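Local atomic coordinates of dehalogenase (PDB entry 6A41), a protein that probably catalyses dehalogenation, on a Rossmann-type fold related to the short-chain dehydrogenases and enoyl reductases. Residues V81-Y86 with V132-A137; V7-N12 with G75-L80. All coordinates share one frame; numbering follows the deposited sequence.

Interaction 1 (V81-Y86 with V132-A137)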
# COMPACT_ATOMS: atom_id res chain seq x y z
N VAL A 81 15.66 8.37 -17.65
CA VAL A 81 14.44 7.60 -17.73
C VAL A 81 14.82 6.17 -18.04
O VAL A 81 15.29 5.87 -19.20
CB VAL A 81 13.51 8.18 -18.82
CG1 VAL A 81 12.30 7.32 -19.00
CG2 VAL A 81 13.12 9.61 -18.52
N ASN A 82 14.74 5.30 -17.05
CA ASN A 82 15.13 3.91 -17.23
C ASN A 82 13.87 3.20 -17.80
O ASN A 82 13.01 2.85 -17.05
CB ASN A 82 15.49 3.27 -15.93
CG ASN A 82 16.93 3.51 -15.46
OD1 ASN A 82 17.14 3.82 -14.29
ND2 ASN A 82 17.85 3.17 -16.25
N ASN A 83 13.81 3.04 -19.11
CA ASN A 83 12.73 2.50 -19.87
C ASN A 83 13.08 1.04 -20.21
O ASN A 83 13.81 0.75 -21.11
CB ASN A 83 12.51 3.38 -21.07
CG ASN A 83 11.48 2.83 -22.02
OD1 ASN A 83 10.30 2.62 -21.65
ND2 ASN A 83 11.87 2.62 -23.25
N ASP A 84 12.64 0.14 -19.35
CA ASP A 84 13.05 -1.26 -19.33
C ASP A 84 11.83 -2.15 -19.56
O ASP A 84 10.76 -1.92 -18.97
CB ASP A 84 13.75 -1.59 -17.99
CG ASP A 84 14.83 -0.56 -17.68
OD1 ASP A 84 15.84 -0.55 -18.39
OD2 ASP A 84 14.60 0.29 -16.77
N ALA A 85 11.99 -3.12 -20.47
CA ALA A 85 10.93 -4.02 -20.86
C ALA A 85 11.44 -5.36 -21.36
O ALA A 85 12.25 -5.38 -22.23
CB ALA A 85 10.05 -3.43 -21.88
N TYR A 86 10.99 -6.42 -20.68
CA TYR A 86 11.17 -7.83 -21.05
C TYR A 86 9.76 -8.44 -21.25
O TYR A 86 8.81 -7.97 -20.59
CB TYR A 86 11.93 -8.57 -19.90
CG TYR A 86 12.26 -10.03 -20.16
CD1 TYR A 86 13.37 -10.42 -20.90
CD2 TYR A 86 11.38 -11.02 -19.75
CE1 TYR A 86 13.64 -11.78 -21.21
CE2 TYR A 86 11.63 -12.38 -20.00
CZ TYR A 86 12.76 -12.74 -20.70
OH TYR A 86 12.93 -14.07 -20.93
N VAL A 132 13.81 8.18 -13.19
CA VAL A 132 12.45 7.61 -13.33
C VAL A 132 12.56 6.22 -13.90
O VAL A 132 13.18 6.03 -14.97
CB VAL A 132 11.50 8.47 -14.17
CG1 VAL A 132 10.13 7.78 -14.38
CG2 VAL A 132 11.46 9.95 -13.73
N PHE A 133 12.10 5.22 -13.16
CA PHE A 133 11.98 3.89 -13.67
C PHE A 133 10.68 3.77 -14.41
O PHE A 133 9.56 3.96 -13.82
CB PHE A 133 12.13 2.85 -12.55
CG PHE A 133 13.51 2.80 -11.92
CD1 PHE A 133 13.88 3.70 -10.96
CD2 PHE A 133 14.37 1.80 -12.22
CE1 PHE A 133 15.13 3.66 -10.35
CE2 PHE A 133 15.66 1.77 -11.63
CZ PHE A 133 16.02 2.74 -10.74
N VAL A 134 10.70 3.36 -15.64
CA VAL A 134 9.39 3.07 -16.30
C VAL A 134 9.10 1.61 -16.03
O VAL A 134 9.86 0.74 -16.48
CB VAL A 134 9.39 3.26 -17.76
CG1 VAL A 134 7.97 3.21 -18.30
CG2 VAL A 134 9.99 4.62 -18.06
N SER A 135 8.04 1.36 -15.26
CA SER A 135 7.80 0.02 -14.70
C SER A 135 6.32 -0.40 -14.91
O SER A 135 5.68 0.12 -15.84
CB SER A 135 8.15 -0.03 -13.18
OG SER A 135 8.22 -1.37 -12.70
N SER A 136 5.82 -1.31 -14.10
CA SER A 136 4.53 -1.89 -14.27
C SER A 136 3.67 -1.76 -13.06
O SER A 136 4.23 -1.79 -11.94
CB SER A 136 4.66 -3.34 -14.68
OG SER A 136 3.41 -3.98 -14.72
N ALA A 137 2.36 -1.52 -13.24
CA ALA A 137 1.41 -1.61 -12.14
C ALA A 137 1.10 -3.09 -11.72
O ALA A 137 0.38 -3.30 -10.75
CB ALA A 137 0.07 -0.86 -12.41
O HOH W 1 12.46 0.38 -15.23

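Interaction 2 (V7-N12 with G75-L80)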
# COMPACT_ATOMS: atom_id res chain seq x y z
N VAL A 7 18.22 18.18 -19.83
CA VAL A 7 18.79 17.09 -20.63
C VAL A 7 18.24 15.78 -20.05
O VAL A 7 18.51 15.47 -18.83
CB VAL A 7 20.37 17.08 -20.55
CG1 VAL A 7 20.93 15.90 -21.33
CG2 VAL A 7 20.91 18.41 -21.07
N ILE A 8 17.47 15.06 -20.88
CA ILE A 8 16.81 13.83 -20.47
C ILE A 8 17.41 12.68 -21.27
O ILE A 8 17.34 12.70 -22.49
CB ILE A 8 15.33 13.95 -20.73
CG1 ILE A 8 14.86 15.10 -19.85
CG2 ILE A 8 14.60 12.68 -20.32
CD1 ILE A 8 13.45 15.35 -19.86
N LEU A 9 17.92 11.65 -20.60
CA LEU A 9 18.40 10.48 -21.31
C LEU A 9 17.35 9.40 -21.19
O LEU A 9 16.98 9.03 -20.07
CB LEU A 9 19.66 10.03 -20.54
CG LEU A 9 20.18 8.69 -20.96
CD1 LEU A 9 20.46 8.73 -22.46
CD2 LEU A 9 21.44 8.36 -20.09
N ILE A 10 16.85 8.85 -22.28
CA ILE A 10 15.85 7.84 -22.25
C ILE A 10 16.53 6.54 -22.81
O ILE A 10 17.17 6.56 -23.86
CB ILE A 10 14.69 8.15 -23.17
CG1 ILE A 10 14.05 9.55 -22.85
CG2 ILE A 10 13.60 7.05 -23.08
CD1 ILE A 10 13.04 10.05 -23.86
N THR A 11 16.46 5.46 -22.08
CA THR A 11 17.00 4.20 -22.52
C THR A 11 16.00 3.39 -23.33
O THR A 11 14.80 3.58 -23.31
CB THR A 11 17.49 3.33 -21.35
OG1 THR A 11 16.39 2.99 -20.49
CG2 THR A 11 18.49 4.10 -20.54
N ASN A 12 16.53 2.42 -24.06
CA ASN A 12 15.75 1.47 -24.86
C ASN A 12 14.60 2.15 -25.56
O ASN A 12 13.42 1.68 -25.53
CB ASN A 12 15.34 0.33 -23.96
CG ASN A 12 16.49 -0.34 -23.24
OD1 ASN A 12 17.40 -0.91 -23.88
ND2 ASN A 12 16.53 -0.21 -21.95
N GLY A 75 27.56 17.73 -21.21
CA GLY A 75 28.31 17.89 -19.94
C GLY A 75 27.53 17.32 -18.81
O GLY A 75 28.07 17.20 -17.73
N HIS A 76 26.20 17.11 -18.94
CA HIS A 76 25.43 16.62 -17.80
C HIS A 76 24.19 15.97 -18.27
O HIS A 76 23.83 16.15 -19.37
CB HIS A 76 25.06 17.79 -16.84
CG HIS A 76 24.09 18.76 -17.39
ND1 HIS A 76 24.44 19.72 -18.30
CD2 HIS A 76 22.73 18.84 -17.27
CE1 HIS A 76 23.38 20.43 -18.65
NE2 HIS A 76 22.32 19.90 -18.06
N ILE A 77 23.55 15.26 -17.35
CA ILE A 77 22.21 14.66 -17.52
C ILE A 77 21.29 15.12 -16.36
O ILE A 77 21.62 14.88 -15.19
CB ILE A 77 22.26 13.11 -17.59
CG1 ILE A 77 23.06 12.67 -18.83
CG2 ILE A 77 20.88 12.49 -17.60
CD1 ILE A 77 23.57 11.22 -18.69
N ASP A 78 20.17 15.75 -16.67
CA ASP A 78 19.26 16.19 -15.62
C ASP A 78 18.33 15.06 -15.18
O ASP A 78 17.87 15.05 -14.01
CB ASP A 78 18.41 17.34 -16.09
CG ASP A 78 19.22 18.62 -16.24
OD1 ASP A 78 19.82 19.06 -15.22
OD2 ASP A 78 19.36 19.13 -17.36
N ALA A 79 17.90 14.19 -16.12
CA ALA A 79 17.03 13.09 -15.80
C ALA A 79 17.37 11.83 -16.56
O ALA A 79 17.69 11.90 -17.81
CB ALA A 79 15.59 13.46 -16.18
N LEU A 80 17.39 10.72 -15.85
CA LEU A 80 17.49 9.40 -16.45
C LEU A 80 16.12 8.76 -16.48
O LEU A 80 15.52 8.52 -15.39
CB LEU A 80 18.47 8.52 -15.73
CG LEU A 80 18.54 7.00 -16.01
CD1 LEU A 80 18.98 6.84 -17.48
CD2 LEU A 80 19.49 6.30 -15.08

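Interaction 1 (V81-Y86 with V132-A137)
N82 lies beside V132, F133 and V134 in the parallel pairing of strands 79-83 and 129-136. Its backbone is satisfied on both sides. N82 N donates to V132 O at 2.7 Å, nearly in line with the carbonyl. N82 O accepts from V134 N at 2.8 Å, and this bond is almost straight at the hydrogen, 173°.

The N82 and F133 side chains run side by side. In both, CG is anti to the carbonyl carbon (chi1 -84° for N82), which brings amide and ring together. The two planes are 38° apart, so this is no parallel stack. N82 OD1 sits over one ring face, near the rim, 3.7 Å from F133 CE2. An alanine in place of F133 would probably open a gap beside the N82 amide and leave it freer to turn.

On the other sheet face, V81 CG1 meets V134 CG2 at 3.7 Å, next to I221 of helix 214-225. N83 is held from outside: OD1 by A17 N and ND2 by K15 O.

Beyond the V134 N bond, a water joins the strands at V134 O. It is in bonding range of D84 OD2 (2.6 Å) and V134 O (2.9 Å), but other acceptors are close, so its two protons cannot serve all at once. D84 OD2 faces N82 O, acceptor to acceptor. Direct pairing thus ends at N82 O, and solvent links the C-terminal strand ends.

Interaction 2 (V7-N12 with G75-L80)
I8 pairs with A79 and L9 with L80 in the middle of a Rossmann-type sheet, where strand 7-10 lies parallel to strand 79-83. L9 N donates to A79 O at 2.8 Å.

Just before the paired residues, V7 O accepts two N-H groups in its carbonyl plane: D78 N at 2.7 Å and A79 N at 3.1 Å. The D78 side chain then turns back to V7. Its CG is anti to the carbonyl carbon (chi1 -71°), and D78 OD2 takes V7 N at 2.9 Å through its anti lone pair, nearly straight at 171°. Both backbone polar atoms of V7 are therefore engaged by D78, with A79 N as a second donor to V7 O. H76 NE2 adds a weak bond to D78 OD2, and its ring meets V7 CG2 obliquely. The other D78 oxygen, OD1, forms a salt bridge with R126.

L9 brings one branch to two partners. L9 CD2 touches I77 CD1 at 3.8 Å and L80 CD1 at 3.9 Å. The L9 and L80 side chains point the same way, while I77 crosses L9 at a slant. On the other face, I8 CG1 reaches A79 CB at 4.1 Å.

Helix 63-74 packs on L9 and I77, and helix 98-126 on I77 and L80. Strand 31-34 continues the sheet beyond strand 7-10 through backbone bonds to I8 and I10.

Interactions 1 and 2 are neighbours in one parallel sheet, with centres about 14 Å apart. They share strand 79-83, which lies between 7-10 and 129-136. Along the chain, both segments of interaction 2 precede those of interaction 1, and helix 98-126 connects strand 79-83 to 129-136. Probable hydrogen bonds from V81 N to L9 O and from V132 N to L80 O, both 2.8 Å, carry the ladder from one contact into the other. At the C-terminal ends, T11 OG1 accepts from N83 N and N12 ND2 donates to N83 O. The three strands thus form a continuous sheet centre, at whose C-terminal end the nucleotide lies in Rossmann-type relatives.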